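Moesin/ezrin/radixin homolog 2 (PDB 7EDR) is the fly Merlin, a FERM-domain relative of ezrin, radixin and moesin that probably acts as a membrane-associated scaffold in growth-control signalling. Local coordinates at residues C[112-116]-C[154-159]. Residues are numbered along the deposited sequence; the frame is centred on the assembly and turned at random.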
loop_
_atom_site.group_PDB
_atom_site.type_symbol
_atom_site.label_atom_id
_atom_site.label_comp_id
_atom_site.label_asym_id
_atom_site.label_seq_id
_atom_site.Cartn_x
_atom_site.Cartn_y
_atom_site.Cartn_z
ATOM N N SER C 112 -3.775 24.208 -23.077
ATOM C CA SER C 112 -2.415 24.025 -23.583
ATOM C C SER C 112 -2.437 23.604 -25.039
ATOM O O SER C 112 -1.674 24.119 -25.863
ATOM C CB SER C 112 -1.686 22.950 -22.776
ATOM O OG SER C 112 -1.156 23.488 -21.598
ATOM N N ILE C 113 -3.306 22.641 -25.357
ATOM C CA ILE C 113 -3.356 22.068 -26.689
ATOM C C ILE C 113 -4.001 23.045 -27.670
ATOM O O ILE C 113 -3.432 23.363 -28.720
ATOM C CB ILE C 113 -4.091 20.721 -26.628
ATOM C CG1 ILE C 113 -3.235 19.729 -25.812
ATOM C CG2 ILE C 113 -4.412 20.232 -28.021
ATOM C CD1 ILE C 113 -3.844 18.370 -25.557
ATOM N N LEU C 114 -5.179 23.568 -27.323
ATOM C CA LEU C 114 -5.891 24.477 -28.219
ATOM C C LEU C 114 -5.061 25.714 -28.541
ATOM O O LEU C 114 -5.108 26.230 -29.664
ATOM C CB LEU C 114 -7.223 24.886 -27.596
ATOM C CG LEU C 114 -8.465 24.182 -28.121
ATOM C CD1 LEU C 114 -8.128 22.847 -28.786
ATOM C CD2 LEU C 114 -9.439 24.002 -26.976
ATOM N N SER C 115 -4.295 26.208 -27.572
ATOM C CA SER C 115 -3.436 27.366 -27.778
ATOM C C SER C 115 -2.067 26.993 -28.330
ATOM O O SER C 115 -1.252 27.890 -28.585
ATOM C CB SER C 115 -3.253 28.109 -26.461
ATOM O OG SER C 115 -2.323 27.400 -25.660
ATOM N N MET C 116 -1.795 25.693 -28.483
ATOM C CA MET C 116 -0.552 25.151 -29.020
ATOM C C MET C 116 0.647 25.395 -28.109
ATOM O O MET C 116 1.792 25.365 -28.577
ATOM C CB MET C 116 -0.266 25.689 -30.428
ATOM C CG MET C 116 -1.459 25.534 -31.376
ATOM S SD MET C 116 -1.281 26.474 -32.905
ATOM C CE MET C 116 0.103 25.627 -33.667
ATOM N N GLU C 154 -12.796 26.666 -32.877
ATOM C CA GLU C 154 -12.675 26.642 -31.424
ATOM C C GLU C 154 -12.306 25.272 -30.866
ATOM O O GLU C 154 -11.954 25.178 -29.683
ATOM C CB GLU C 154 -13.988 27.082 -30.781
ATOM C CG GLU C 154 -14.339 28.526 -31.016
ATOM C CD GLU C 154 -15.469 28.980 -30.115
ATOM O OE1 GLU C 154 -16.638 28.629 -30.406
ATOM O OE2 GLU C 154 -15.179 29.668 -29.105
ATOM N N LEU C 155 -12.417 24.211 -31.672
ATOM C CA LEU C 155 -12.153 22.856 -31.219
ATOM C C LEU C 155 -10.793 22.358 -31.668
ATOM O O LEU C 155 -10.275 21.399 -31.086
ATOM C CB LEU C 155 -13.246 21.900 -31.724
ATOM C CG LEU C 155 -14.665 22.139 -31.181
ATOM C CD1 LEU C 155 -15.700 21.482 -32.066
ATOM C CD2 LEU C 155 -14.808 21.614 -29.741
ATOM N N LEU C 156 -10.189 23.018 -32.651
ATOM C CA LEU C 156 -8.944 22.553 -33.190
ATOM C C LEU C 156 -7.876 23.621 -33.049
ATOM O O LEU C 156 -8.167 24.816 -33.192
ATOM C CB LEU C 156 -9.104 22.168 -34.668
ATOM C CG LEU C 156 -10.039 20.974 -34.868
ATOM C CD1 LEU C 156 -10.201 20.623 -36.354
ATOM C CD2 LEU C 156 -9.550 19.760 -34.052
ATOM N N PRO C 157 -6.643 23.229 -32.735
ATOM C CA PRO C 157 -5.528 24.179 -32.804
ATOM C C PRO C 157 -5.461 24.837 -34.182
ATOM O O PRO C 157 -5.611 24.180 -35.219
ATOM C CB PRO C 157 -4.295 23.302 -32.543
ATOM C CG PRO C 157 -4.806 22.063 -31.919
ATOM C CD PRO C 157 -6.210 21.867 -32.388
ATOM N N LYS C 158 -5.219 26.147 -34.196
ATOM C CA LYS C 158 -5.116 26.842 -35.478
ATOM C C LYS C 158 -4.008 26.263 -36.352
ATOM O O LYS C 158 -4.140 26.242 -37.580
ATOM C CB LYS C 158 -4.899 28.337 -35.263
ATOM C CG LYS C 158 -4.804 29.107 -36.562
ATOM C CD LYS C 158 -5.096 30.591 -36.394
ATOM C CE LYS C 158 -5.303 31.246 -37.755
ATOM N NZ LYS C 158 -4.059 31.179 -38.586
ATOM N N GLY C 159 -2.922 25.771 -35.749
ATOM C CA GLY C 159 -1.888 25.118 -36.530
ATOM C C GLY C 159 -2.359 23.864 -37.236
ATOM O O GLY C 159 -1.733 23.433 -38.216
HETATM O O HOH W 1 -5.149 27.748 -31.718
#
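Pro157 packs against the Schellman motif that ends helix 99-114, within the helical central lobe of the FERM domain. Pro157 is also the N-cap of helix 158-161, so the end of one helix meets the start of another. The tight part lies round the proline ring. Pro157 CG sits 3.7 Å from Ile113 O, an oxygen that takes a hydrogen bond from Met116 N in the closing turn. Met116 CG touches Pro157 CB at 3.8 Å, and the two side chains run at a slant to each other. On the inner side, Ile113 CG2 comes near Pro157 CG. The end of the Ile113 side chain leads away from the contact, and this residue also touches Leu128 of helix 122-137 and Tyr194 and Ala198 of helix 187-198. Leu156 turns the other way, onto Trp171 and Ile175 of helix 168-179.

Leu114 belongs to the packed part too. Its methyls meet backbone oxygens more than side chains: CD1 lies 3.5 Å from Leu155 O, and CD2 lies 3.9 Å from Glu154 O.

The more open side belongs to Met116, Lys158 and a water. The water donates to Leu114 O at 2.6 Å and accepts from Lys158 N at 3.0 Å. It thus joins the last helical turn of 99-114 to the first turn of 158-161. Lys158 sends its amine away, to a salt bridge with Asp162. Met116 has CG anti to its carbonyl carbon (chi1 -51°), and a bend at chi3 (66°) brings its methyl CE close to Gly159 CA. Gly159 N gives a weak hydrogen bond to Met116 SD, 3.4 Å long and bent to 145° at the hydrogen.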